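Local coordinates for protein translation initiation factor 6 (Methanocaldococcus jannaschii, PDB 1G61) that binds the 50S ribosomal subunit and keeps it from associating with the 30S subunit to form the 70S initiation complex, at residues 39-47 against 201-209. Residues are numbered along the deposited sequence; the frame is centred on the assembly and turned at random.
Sequences EVSEVLETK and IANSKGAVV
L44, at the end of helix 34-44, comes closest to G206, CA to CA 4.9 Å, where the hairpin of strands 200-202 and 207-210 turns; the axes of 39-44 and 207-209 approach to 8.2 Å at 132°. A CB on G206 would collide with V43 O. V208 CG2 reaches V43 CG1 at 3.7 Å and also faces V40 and L44. L44 forks over the hairpin: CD1 meets I201 CD1 at 3.8 Å, the two side chains at about a right angle, while CD2 rests against G206 O. N203 ND2 gives a nearly straight bond of 2.9 Å (174°) on a lone pair of L44 O, which lies in the N203 amide plane; it also bonds T22 O. N203 OD1 accepts from K205 N and G206 N, fixing the amide's rotation. With an alanine here, L44 O and T22 O would probably lose this donor, and the turn its acceptor. K205, bent at chi3 (-69°), brings NZ to E45 O at 3.2 Å, from above the carbonyl plane, and to E23 O. Helix 34-44 thus packs on a β-hairpin turning through an Asx turn (203-205), extended to an Asx motif by G206 N; N-terminal strand 4-7 pairs with 207-210, consistent with this alpha-beta barrel's velcro closure.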
loop_
_atom_site.group_PDB
_atom_site.type_symbol
_atom_site.label_atom_id
_atom_site.label_comp_id
_atom_site.label_asym_id
_atom_site.label_seq_id
_atom_site.Cartn_x
_atom_site.Cartn_y
_atom_site.Cartn_z
ATOM N N GLU A 39 15.635 1.139 9.406
ATOM C CA GLU A 39 15.159 -0.236 9.567
ATOM C C GLU A 39 14.175 -0.559 8.455
ATOM O O GLU A 39 14.218 -1.652 7.848
ATOM C CB GLU A 39 14.483 -0.518 10.911
ATOM C CG GLU A 39 15.408 -0.609 12.112
ATOM C CD GLU A 39 14.746 -0.301 13.442
ATOM O OE1 GLU A 39 13.542 -0.627 13.612
ATOM O OE2 GLU A 39 15.416 0.260 14.352
ATOM N N VAL A 40 13.261 0.355 8.121
ATOM C CA VAL A 40 12.325 0.131 7.029
ATOM C C VAL A 40 13.026 0.028 5.682
ATOM O O VAL A 40 12.816 -0.891 4.877
ATOM C CB VAL A 40 11.263 1.269 7.078
ATOM C CG1 VAL A 40 10.410 1.180 5.820
ATOM C CG2 VAL A 40 10.443 1.156 8.366
ATOM N N SER A 41 13.963 0.933 5.427
ATOM C CA SER A 41 14.727 0.936 4.199
ATOM C C SER A 41 15.464 -0.380 4.031
ATOM O O SER A 41 15.538 -0.938 2.925
ATOM C CB SER A 41 15.714 2.124 4.197
ATOM O OG SER A 41 16.406 2.034 2.973
ATOM N N GLU A 42 16.034 -0.917 5.089
ATOM C CA GLU A 42 16.824 -2.137 4.994
ATOM C C GLU A 42 15.944 -3.317 4.693
ATOM O O GLU A 42 16.279 -4.200 3.918
ATOM C CB GLU A 42 17.563 -2.362 6.330
ATOM C CG GLU A 42 18.422 -3.593 6.462
ATOM C CD GLU A 42 19.110 -3.713 7.819
ATOM O OE1 GLU A 42 20.208 -4.296 7.938
ATOM O OE2 GLU A 42 18.524 -3.192 8.805
ATOM N N VAL A 43 14.781 -3.433 5.360
ATOM C CA VAL A 43 13.990 -4.642 5.126
ATOM C C VAL A 43 13.255 -4.599 3.806
ATOM O O VAL A 43 13.109 -5.632 3.139
ATOM C CB VAL A 43 13.058 -4.900 6.311
ATOM C CG1 VAL A 43 11.934 -3.898 6.350
ATOM C CG2 VAL A 43 12.458 -6.299 6.233
ATOM N N LEU A 44 12.815 -3.423 3.367
ATOM C CA LEU A 44 12.122 -3.331 2.072
ATOM C C LEU A 44 13.080 -3.139 0.917
ATOM O O LEU A 44 12.679 -3.305 -0.255
ATOM C CB LEU A 44 11.118 -2.162 2.125
ATOM C CG LEU A 44 10.034 -2.342 3.184
ATOM C CD1 LEU A 44 9.130 -1.124 3.104
ATOM C CD2 LEU A 44 9.266 -3.652 2.990
ATOM N N GLU A 45 14.333 -2.794 1.211
ATOM C CA GLU A 45 15.396 -2.507 0.206
ATOM C C GLU A 45 14.920 -1.382 -0.706
ATOM O O GLU A 45 14.949 -1.505 -1.915
ATOM C CB GLU A 45 15.719 -3.796 -0.573
ATOM C CG GLU A 45 16.205 -4.900 0.347
ATOM C CD GLU A 45 16.602 -6.180 -0.342
ATOM O OE1 GLU A 45 17.079 -6.117 -1.505
ATOM O OE2 GLU A 45 16.418 -7.236 0.314
ATOM N N THR A 46 14.487 -0.260 -0.142
ATOM C CA THR A 46 13.917 0.842 -0.907
ATOM C C THR A 46 14.598 2.167 -0.551
ATOM O O THR A 46 15.285 2.213 0.483
ATOM C CB THR A 46 12.418 1.039 -0.579
ATOM O OG1 THR A 46 12.323 1.080 0.845
ATOM C CG2 THR A 46 11.584 -0.103 -1.126
ATOM N N LYS A 47 14.384 3.194 -1.336
ATOM C CA LYS A 47 14.674 4.581 -1.046
ATOM C C LYS A 47 13.454 5.174 -0.323
ATOM O O LYS A 47 12.329 5.049 -0.814
ATOM C CB LYS A 47 15.031 5.365 -2.306
ATOM C CG LYS A 47 16.336 4.906 -2.958
ATOM C CD LYS A 47 17.553 5.448 -2.212
ATOM C CE LYS A 47 18.874 5.077 -2.892
ATOM N NZ LYS A 47 20.030 5.751 -2.223
ATOM N N ILE A 201 2.958 -2.974 5.436
ATOM C CA ILE A 201 3.438 -2.595 4.096
ATOM C C ILE A 201 4.423 -3.674 3.653
ATOM O O ILE A 201 5.184 -4.246 4.448
ATOM C CB ILE A 201 4.058 -1.188 4.060
ATOM C CG1 ILE A 201 5.293 -1.083 4.966
ATOM C CG2 ILE A 201 3.027 -0.120 4.414
ATOM C CD1 ILE A 201 6.036 0.234 4.876
ATOM N N ALA A 202 4.410 -4.000 2.385
ATOM C CA ALA A 202 5.245 -5.074 1.880
ATOM C C ALA A 202 5.561 -4.892 0.385
ATOM O O ALA A 202 4.791 -4.278 -0.355
ATOM C CB ALA A 202 4.509 -6.407 2.026
ATOM N N ASN A 203 6.663 -5.484 -0.003
ATOM C CA ASN A 203 6.979 -5.656 -1.422
ATOM C C ASN A 203 7.513 -7.085 -1.592
ATOM O O ASN A 203 7.366 -7.920 -0.698
ATOM C CB ASN A 203 7.893 -4.549 -1.963
ATOM C CG ASN A 203 9.234 -4.524 -1.289
ATOM O OD1 ASN A 203 9.674 -5.542 -0.719
ATOM N ND2 ASN A 203 9.958 -3.387 -1.333
ATOM N N SER A 204 8.095 -7.388 -2.765
ATOM C CA SER A 204 8.546 -8.762 -3.013
ATOM C C SER A 204 9.762 -9.124 -2.169
ATOM O O SER A 204 10.126 -10.320 -2.147
ATOM C CB SER A 204 8.864 -8.956 -4.508
ATOM O OG SER A 204 10.075 -8.262 -4.812
ATOM N N LYS A 205 10.413 -8.137 -1.528
ATOM C CA LYS A 205 11.657 -8.343 -0.824
ATOM C C LYS A 205 11.466 -8.430 0.689
ATOM O O LYS A 205 12.301 -9.046 1.340
ATOM C CB LYS A 205 12.660 -7.220 -1.183
ATOM C CG LYS A 205 13.065 -7.307 -2.651
ATOM C CD LYS A 205 13.784 -6.076 -3.133
ATOM C CE LYS A 205 12.813 -4.902 -3.187
ATOM N NZ LYS A 205 13.537 -3.701 -3.731
ATOM N N GLY A 206 10.422 -7.843 1.256
ATOM C CA GLY A 206 10.262 -7.849 2.687
ATOM C C GLY A 206 8.954 -7.183 3.074
ATOM O O GLY A 206 8.184 -6.726 2.217
ATOM N N ALA A 207 8.685 -7.185 4.389
ATOM C CA ALA A 207 7.463 -6.549 4.906
ATOM C C ALA A 207 7.749 -5.913 6.266
ATOM O O ALA A 207 8.604 -6.366 7.050
ATOM C CB ALA A 207 6.344 -7.559 5.049
ATOM N N VAL A 208 6.989 -4.855 6.548
ATOM C CA VAL A 208 6.927 -4.241 7.886
ATOM C C VAL A 208 5.522 -4.517 8.384
ATOM O O VAL A 208 4.549 -4.071 7.740
ATOM C CB VAL A 208 7.267 -2.749 7.869
ATOM C CG1 VAL A 208 7.268 -2.178 9.288
ATOM C CG2 VAL A 208 8.617 -2.523 7.206
ATOM N N VAL A 209 5.391 -5.217 9.502
ATOM C CA VAL A 209 4.070 -5.542 9.995
ATOM C C VAL A 209 3.844 -4.844 11.334
ATOM O O VAL A 209 4.822 -4.687 12.105
ATOM C CB VAL A 209 3.858 -7.067 10.199
ATOM C CG1 VAL A 209 4.708 -7.629 11.299
ATOM C CG2 VAL A 209 2.413 -7.418 10.500
#